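Local atomic coordinates of D-aminoacyl-tRNA deacylase (Archaeoglobus fulgidus, PDB entry 1YQE), a protein that probably hydrolyses D-aminoacyl-tRNAs, with zinc as cofactor, to release D-amino acids and free tRNA. Residues 129-134 against 167-172; 18-23 against 171-176. One frame throughout, in Å; residues are numbered along the deposited sequence.

Contact 1. Residues 129-134 against 167-172; sequences DRKPEF and REAAEV
Glu-171 OE1 is gripped by two nitrogens of one guanidinium, NH1 and NH2 of Arg-130. The three residues Arg-130, Glu-168 and Glu-171 form a salt-bridge network that ties the loop before strand 135-138 to the first turns of helix 167-182. Arg-130 NH1 lies 3.1 Å from Glu-171 OE1 and meets its syn lone pair. Arg-130 NH2 comes to the same oxygen from above the carboxylate plane. NH2 also gives the shortest bond of the network, 2.8 Å to the anti lone pair of Glu-168 OE2. Both acceptor oxygens lie near the guanidinium plane, so these bonds probably limit its rotation. Val-172 CG2 packs over the centre of one face, 3.9 Å from Arg-130 CZ. In Lys-131 a bend at chi2 (-71°) puts CD 3.7 Å from Glu-168 CG. Its ammonium group forms salt bridges with Glu-133 and with Asp-166. A type I turn from Lys-131 to Phe-134 brings the ring back to the helix, where Phe-134 CZ lies 4.1 Å from Ala-169 CB. One water accepts from Lys-131 NZ and donates to Glu-168 OE1.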
ATOM      1  N   ASP A 129       2.691  18.015  -9.307  1.00 22.56           N
ATOM      2  CA  ASP A 129       2.647  18.979 -10.403  1.00 23.88           C
ATOM      3  C   ASP A 129       3.819  18.880 -11.376  1.00 22.55           C
ATOM      4  O   ASP A 129       3.822  19.536 -12.421  1.00 24.12           O
ATOM      5  CB  ASP A 129       2.526  20.401  -9.859  1.00 24.73           C
ATOM      6  CG  ASP A 129       1.177  20.660  -9.217  1.00 27.07           C
ATOM      7  OD1 ASP A 129       0.149  20.336  -9.847  1.00 27.70           O
ATOM      8  OD2 ASP A 129       1.141  21.193  -8.090  1.00 30.37           O
ATOM      9  N   ARG A 130       4.811  18.063 -11.038  1.00 22.11           N
ATOM     10  CA  ARG A 130       5.958  17.867 -11.917  1.00 22.26           C
ATOM     11  C   ARG A 130       5.535  16.994 -13.094  1.00 24.06           C
ATOM     12  O   ARG A 130       6.135  17.053 -14.168  1.00 23.22           O
ATOM     13  CB  ARG A 130       7.115  17.199 -11.171  1.00 21.73           C
ATOM     14  CG  ARG A 130       7.961  18.153 -10.330  1.00 19.98           C
ATOM     15  CD  ARG A 130       9.156  17.424  -9.748  1.00 21.08           C
ATOM     16  NE  ARG A 130       9.895  16.709 -10.785  1.00 20.16           N
ATOM     17  CZ  ARG A 130      10.795  15.761 -10.550  1.00 20.67           C
ATOM     18  NH1 ARG A 130      11.080  15.402  -9.304  1.00 20.18           N
ATOM     19  NH2 ARG A 130      11.399  15.159 -11.564  1.00 22.17           N
ATOM     20  N   LYS A 131       4.499  16.183 -12.872  1.00 21.91           N
ATOM     21  CA  LYS A 131       3.951  15.294 -13.893  1.00 23.42           C
ATOM     22  C   LYS A 131       2.453  15.569 -13.968  1.00 24.53           C
ATOM     23  O   LYS A 131       1.635  14.752 -13.540  1.00 25.95           O
ATOM     24  CB  LYS A 131       4.196  13.831 -13.512  1.00 23.56           C
ATOM     25  CG  LYS A 131       5.667  13.440 -13.464  1.00 23.34           C
ATOM     26  CD  LYS A 131       6.272  13.374 -14.859  1.00 25.05           C
ATOM     27  CE  LYS A 131       5.671  12.224 -15.661  1.00 26.04           C
ATOM     28  NZ  LYS A 131       6.163  12.177 -17.062  1.00 24.30           N
ATOM     29  N   PRO A 132       2.078  16.732 -14.524  1.00 25.69           N
ATOM     30  CA  PRO A 132       0.687  17.170 -14.673  1.00 26.72           C
ATOM     31  C   PRO A 132      -0.267  16.167 -15.316  1.00 26.34           C
ATOM     32  O   PRO A 132      -1.455  16.150 -14.988  1.00 27.19           O
ATOM     33  CB  PRO A 132       0.819  18.448 -15.502  1.00 26.59           C
ATOM     34  CG  PRO A 132       2.156  18.969 -15.112  1.00 26.92           C
ATOM     35  CD  PRO A 132       2.993  17.717 -15.130  1.00 24.67           C
ATOM     36  N   GLU A 133       0.242  15.340 -16.225  1.00 26.15           N
ATOM     37  CA  GLU A 133      -0.605  14.364 -16.907  1.00 26.57           C
ATOM     38  C   GLU A 133      -0.934  13.167 -16.017  1.00 26.52           C
ATOM     39  O   GLU A 133      -1.758  12.325 -16.379  1.00 25.98           O
ATOM     40  CB  GLU A 133       0.062  13.873 -18.201  1.00 26.60           C
ATOM     41  CG  GLU A 133       1.191  12.865 -17.990  1.00 28.03           C
ATOM     42  CD  GLU A 133       2.527  13.507 -17.641  1.00 28.57           C
ATOM     43  OE1 GLU A 133       2.540  14.555 -16.957  1.00 27.21           O
ATOM     44  OE2 GLU A 133       3.568  12.945 -18.044  1.00 26.70           O
ATOM     45  N   PHE A 134      -0.288  13.094 -14.857  1.00 24.88           N
ATOM     46  CA  PHE A 134      -0.518  11.998 -13.920  1.00 23.78           C
ATOM     47  C   PHE A 134      -1.451  12.383 -12.786  1.00 23.40           C
ATOM     48  O   PHE A 134      -1.539  13.544 -12.391  1.00 22.49           O
ATOM     49  CB  PHE A 134       0.799  11.505 -13.316  1.00 22.84           C
ATOM     50  CG  PHE A 134       1.506  10.481 -14.147  1.00 22.28           C
ATOM     51  CD1 PHE A 134       2.124  10.836 -15.341  1.00 22.78           C
ATOM     52  CD2 PHE A 134       1.551   9.149 -13.737  1.00 21.77           C
ATOM     53  CE1 PHE A 134       2.777   9.879 -16.116  1.00 21.05           C
ATOM     54  CE2 PHE A 134       2.200   8.187 -14.507  1.00 18.82           C
ATOM     55  CZ  PHE A 134       2.815   8.555 -15.698  1.00 21.80           C
ATOM     56  N   ARG A 167      10.749   7.392 -17.176  1.00 29.48           N
ATOM     57  CA  ARG A 167      11.872   7.631 -16.273  1.00 30.70           C
ATOM     58  C   ARG A 167      11.570   8.628 -15.160  1.00 28.87           C
ATOM     59  O   ARG A 167      11.888   8.382 -13.998  1.00 27.90           O
ATOM     60  CB  ARG A 167      13.085   8.128 -17.061  1.00 33.13           C
ATOM     61  CG  ARG A 167      14.284   7.191 -17.047  1.00 38.49           C
ATOM     62  CD  ARG A 167      13.984   5.879 -17.758  1.00 41.25           C
ATOM     63  NE  ARG A 167      15.202   5.106 -17.998  1.00 45.74           N
ATOM     64  CZ  ARG A 167      15.229   3.910 -18.575  1.00 46.79           C
ATOM     65  NH1 ARG A 167      14.101   3.334 -18.974  1.00 49.12           N
ATOM     66  NH2 ARG A 167      16.385   3.288 -18.760  1.00 49.30           N
ATOM     67  N   GLU A 168      10.968   9.759 -15.512  1.00 28.37           N
ATOM     68  CA  GLU A 168      10.660  10.772 -14.516  1.00 26.80           C
ATOM     69  C   GLU A 168       9.576  10.345 -13.539  1.00 25.61           C
ATOM     70  O   GLU A 168       9.612  10.721 -12.368  1.00 25.03           O
ATOM     71  CB  GLU A 168      10.259  12.084 -15.182  1.00 27.46           C
ATOM     72  CG  GLU A 168       9.872  13.147 -14.179  1.00 28.88           C
ATOM     73  CD  GLU A 168       9.864  14.532 -14.771  1.00 30.42           C
ATOM     74  OE1 GLU A 168       9.488  14.679 -15.955  1.00 31.57           O
ATOM     75  OE2 GLU A 168      10.222  15.478 -14.043  1.00 31.35           O
ATOM     76  N   ALA A 169       8.604   9.573 -14.016  1.00 23.47           N
ATOM     77  CA  ALA A 169       7.541   9.100 -13.140  1.00 23.69           C
ATOM     78  C   ALA A 169       8.184   8.252 -12.042  1.00 21.93           C
ATOM     79  O   ALA A 169       7.836   8.372 -10.867  1.00 20.43           O
ATOM     80  CB  ALA A 169       6.522   8.265 -13.929  1.00 21.67           C
ATOM     81  N   ALA A 170       9.138   7.410 -12.436  1.00 21.71           N
ATOM     82  CA  ALA A 170       9.832   6.540 -11.487  1.00 22.18           C
ATOM     83  C   ALA A 170      10.693   7.353 -10.530  1.00 22.55           C
ATOM     84  O   ALA A 170      10.864   6.983  -9.369  1.00 20.79           O
ATOM     85  CB  ALA A 170      10.698   5.536 -12.234  1.00 20.93           C
ATOM     86  N   GLU A 171      11.230   8.462 -11.029  1.00 21.07           N
ATOM     87  CA  GLU A 171      12.082   9.336 -10.234  1.00 21.53           C
ATOM     88  C   GLU A 171      11.238  10.056  -9.176  1.00 21.16           C
ATOM     89  O   GLU A 171      11.682  10.266  -8.045  1.00 18.79           O
ATOM     90  CB  GLU A 171      12.780  10.339 -11.164  1.00 24.31           C
ATOM     91  CG  GLU A 171      13.984  11.055 -10.572  1.00 26.54           C
ATOM     92  CD  GLU A 171      13.600  12.096  -9.547  1.00 30.09           C
ATOM     93  OE1 GLU A 171      12.574  12.778  -9.751  1.00 30.15           O
ATOM     94  OE2 GLU A 171      14.332  12.242  -8.545  1.00 31.98           O
ATOM     95  N   VAL A 172      10.016  10.429  -9.550  1.00 18.38           N
ATOM     96  CA  VAL A 172       9.119  11.097  -8.620  1.00 18.20           C
ATOM     97  C   VAL A 172       8.714  10.121  -7.521  1.00 17.71           C
ATOM     98  O   VAL A 172       8.673  10.484  -6.345  1.00 16.83           O
ATOM     99  CB  VAL A 172       7.862  11.636  -9.345  1.00 17.97           C
ATOM    100  CG1 VAL A 172       6.823  12.095  -8.335  1.00 17.56           C
ATOM    101  CG2 VAL A 172       8.251  12.804 -10.245  1.00 17.25           C
TER
HETATM  102  O   HOH W   1       8.558  13.164 -18.207  1.00 26.69           O

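Contact 2. Residues 18-23 against 171-176; sequences QNIKDN and EVVAEA
Asn-23 and Ala-174 meet through their CB atoms, 3.5 Å apart, where helix 15-24 packs on helix 167-182. The short segments cross at -56°, with their axes 8.3 Å apart at closest approach. Asn-23 CG stands anti to its own carbonyl carbon (chi1 -74°), and the amide lies against the backbone and the start of the side chain of Glu-171. Asn-23 OD1 is 3.4 Å from Glu-171 CG, while Asn-23 ND2 lies 3.6 Å from Glu-171 CA. The amide plane is nearly perpendicular to the Glu-171 carboxylate, whose polar partner is Arg-130. Asn-23 ND2 instead makes a weak bond to Asn-19 O in its own helix, at 2.7 Å and an angle of 121°. An alanine at Asn-23 would probably leave a gap beside Glu-171 and leave Asn-19 O without this weak second donor. On the buried side, Ile-20 and Val-173 touch at an oblique angle. Ile-20 CD1 lies anti to CA and reaches to 3.9 Å from Val-173 CG1. Ala-174 CB also rests near Ile-20 O. No hydrogen bond joins the two segments, so between them the contact probably rests on fit of shape and not on polar pairing.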
ATOM      1  N   GLN A  18      12.187  -1.600 -11.849  1.00 23.02           N
ATOM      2  CA  GLN A  18      13.596  -1.389 -12.161  1.00 23.30           C
ATOM      3  C   GLN A  18      13.968   0.087 -12.246  1.00 23.71           C
ATOM      4  O   GLN A  18      15.017   0.487 -11.748  1.00 22.58           O
ATOM      5  CB  GLN A  18      13.963  -2.089 -13.476  1.00 24.48           C
ATOM      6  CG  GLN A  18      14.002  -3.602 -13.373  1.00 25.69           C
ATOM      7  CD  GLN A  18      14.988  -4.069 -12.326  1.00 25.92           C
ATOM      8  OE1 GLN A  18      16.174  -3.759 -12.400  1.00 29.96           O
ATOM      9  NE2 GLN A  18      14.505  -4.812 -11.337  1.00 27.65           N
ATOM     10  N   ASN A  19      13.124   0.897 -12.883  1.00 24.77           N
ATOM     11  CA  ASN A  19      13.422   2.320 -12.993  1.00 24.92           C
ATOM     12  C   ASN A  19      13.368   2.983 -11.623  1.00 25.34           C
ATOM     13  O   ASN A  19      14.149   3.894 -11.337  1.00 24.95           O
ATOM     14  CB  ASN A  19      12.455   3.015 -13.953  1.00 27.02           C
ATOM     15  CG  ASN A  19      12.725   2.664 -15.404  1.00 30.04           C
ATOM     16  OD1 ASN A  19      13.879   2.528 -15.816  1.00 31.30           O
ATOM     17  ND2 ASN A  19      11.666   2.527 -16.189  1.00 31.28           N
ATOM     18  N   ILE A  20      12.446   2.529 -10.779  1.00 23.67           N
ATOM     19  CA  ILE A  20      12.327   3.077  -9.436  1.00 24.42           C
ATOM     20  C   ILE A  20      13.612   2.711  -8.708  1.00 24.82           C
ATOM     21  O   ILE A  20      14.216   3.543  -8.028  1.00 24.79           O
ATOM     22  CB  ILE A  20      11.105   2.479  -8.673  1.00 22.84           C
ATOM     23  CG1 ILE A  20       9.803   2.979  -9.316  1.00 21.91           C
ATOM     24  CG2 ILE A  20      11.168   2.864  -7.187  1.00 20.89           C
ATOM     25  CD1 ILE A  20       8.545   2.315  -8.790  1.00 16.90           C
ATOM     26  N   LYS A  21      14.036   1.464  -8.883  1.00 26.04           N
ATOM     27  CA  LYS A  21      15.257   0.974  -8.253  1.00 28.01           C
ATOM     28  C   LYS A  21      16.466   1.814  -8.650  1.00 28.35           C
ATOM     29  O   LYS A  21      17.236   2.244  -7.792  1.00 28.67           O
ATOM     30  CB  LYS A  21      15.522  -0.480  -8.642  1.00 28.14           C
ATOM     31  CG  LYS A  21      16.752  -1.054  -7.961  1.00 28.72           C
ATOM     32  CD  LYS A  21      17.212  -2.352  -8.603  1.00 32.25           C
ATOM     33  CE  LYS A  21      17.775  -2.112  -9.996  1.00 33.81           C
ATOM     34  NZ  LYS A  21      18.254  -3.377 -10.614  1.00 33.62           N
ATOM     35  N   ASP A  22      16.636   2.038  -9.952  1.00 29.15           N
ATOM     36  CA  ASP A  22      17.767   2.830 -10.432  1.00 29.80           C
ATOM     37  C   ASP A  22      17.830   4.208  -9.780  1.00 29.85           C
ATOM     38  O   ASP A  22      18.913   4.706  -9.474  1.00 30.01           O
ATOM     39  CB  ASP A  22      17.717   2.989 -11.955  1.00 30.89           C
ATOM     40  CG  ASP A  22      17.966   1.684 -12.688  1.00 33.23           C
ATOM     41  OD1 ASP A  22      18.858   0.921 -12.262  1.00 33.11           O
ATOM     42  OD2 ASP A  22      17.280   1.428 -13.700  1.00 35.45           O
ATOM     43  N   ASN A  23      16.674   4.828  -9.569  1.00 29.86           N
ATOM     44  CA  ASN A  23      16.636   6.149  -8.949  1.00 28.67           C
ATOM     45  C   ASN A  23      16.968   6.080  -7.462  1.00 28.18           C
ATOM     46  O   ASN A  23      17.684   6.934  -6.936  1.00 26.74           O
ATOM     47  CB  ASN A  23      15.263   6.790  -9.167  1.00 30.14           C
ATOM     48  CG  ASN A  23      15.064   7.261 -10.597  1.00 31.67           C
ATOM     49  OD1 ASN A  23      15.718   8.207 -11.047  1.00 32.62           O
ATOM     50  ND2 ASN A  23      14.171   6.600 -11.323  1.00 30.95           N
ATOM     51  N   GLU A 171      11.230   8.462 -11.029  1.00 21.07           N
ATOM     52  CA  GLU A 171      12.082   9.336 -10.234  1.00 21.53           C
ATOM     53  C   GLU A 171      11.238  10.056  -9.176  1.00 21.16           C
ATOM     54  O   GLU A 171      11.682  10.266  -8.045  1.00 18.79           O
ATOM     55  CB  GLU A 171      12.780  10.339 -11.164  1.00 24.31           C
ATOM     56  CG  GLU A 171      13.984  11.055 -10.572  1.00 26.54           C
ATOM     57  CD  GLU A 171      13.600  12.096  -9.547  1.00 30.09           C
ATOM     58  OE1 GLU A 171      12.574  12.778  -9.751  1.00 30.15           O
ATOM     59  OE2 GLU A 171      14.332  12.242  -8.545  1.00 31.98           O
ATOM     60  N   VAL A 172      10.016  10.429  -9.550  1.00 18.38           N
ATOM     61  CA  VAL A 172       9.119  11.097  -8.620  1.00 18.20           C
ATOM     62  C   VAL A 172       8.714  10.121  -7.521  1.00 17.71           C
ATOM     63  O   VAL A 172       8.673  10.484  -6.345  1.00 16.83           O
ATOM     64  CB  VAL A 172       7.862  11.636  -9.345  1.00 17.97           C
ATOM     65  CG1 VAL A 172       6.823  12.095  -8.335  1.00 17.56           C
ATOM     66  CG2 VAL A 172       8.251  12.804 -10.245  1.00 17.25           C
ATOM     67  N   VAL A 173       8.429   8.879  -7.901  1.00 16.51           N
ATOM     68  CA  VAL A 173       8.051   7.861  -6.928  1.00 17.18           C
ATOM     69  C   VAL A 173       9.214   7.594  -5.975  1.00 19.13           C
ATOM     70  O   VAL A 173       9.020   7.478  -4.762  1.00 17.63           O
ATOM     71  CB  VAL A 173       7.674   6.529  -7.616  1.00 17.76           C
ATOM     72  CG1 VAL A 173       7.613   5.397  -6.575  1.00 16.52           C
ATOM     73  CG2 VAL A 173       6.333   6.669  -8.314  1.00 16.85           C
ATOM     74  N   ALA A 174      10.419   7.497  -6.531  1.00 18.27           N
ATOM     75  CA  ALA A 174      11.608   7.240  -5.725  1.00 19.58           C
ATOM     76  C   ALA A 174      11.814   8.339  -4.691  1.00 19.00           C
ATOM     77  O   ALA A 174      12.138   8.056  -3.539  1.00 19.81           O
ATOM     78  CB  ALA A 174      12.838   7.118  -6.616  1.00 20.45           C
ATOM     79  N   GLU A 175      11.628   9.590  -5.097  1.00 19.29           N
ATOM     80  CA  GLU A 175      11.796  10.709  -4.174  1.00 19.35           C
ATOM     81  C   GLU A 175      10.749  10.659  -3.070  1.00 19.10           C
ATOM     82  O   GLU A 175      11.058  10.906  -1.903  1.00 19.08           O
ATOM     83  CB  GLU A 175      11.684  12.049  -4.905  1.00 21.94           C
ATOM     84  CG  GLU A 175      12.950  12.479  -5.628  1.00 23.18           C
ATOM     85  CD  GLU A 175      12.849  13.889  -6.177  1.00 24.60           C
ATOM     86  OE1 GLU A 175      12.294  14.764  -5.479  1.00 25.70           O
ATOM     87  OE2 GLU A 175      13.337  14.130  -7.299  1.00 26.62           O
ATOM     88  N   ALA A 176       9.510  10.349  -3.440  1.00 16.11           N
ATOM     89  CA  ALA A 176       8.441  10.272  -2.455  1.00 16.54           C
ATOM     90  C   ALA A 176       8.744   9.141  -1.477  1.00 15.49           C
ATOM     91  O   ALA A 176       8.506   9.278  -0.280  1.00 15.97           O
ATOM     92  CB  ALA A 176       7.094  10.053  -3.143  1.00 15.99           C
TER

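Contacts 1 and 2 have centres 10 Å apart and share helix 167-182, with Glu-171 and Val-172 in both. Along the chain, segment 18-23 comes first, then 129-134, and both pack on segments of this later helix. Helix 15-24 follows strand 6-11, and loop 129-134 leads into strand 135-138, the outermost strand at one end of the eight-stranded mixed sheet. Helix 167-182 therefore joins parts of the fold that are far apart in sequence. Arg-130 of contact 1 bridges to Glu-175 of contact 2. The bound pyrophosphate lies about 12 Å from the Ile-20 side chain and about 13 Å from that of Phe-134, so neither contact lines its pocket; both are packing of the surrounding fold.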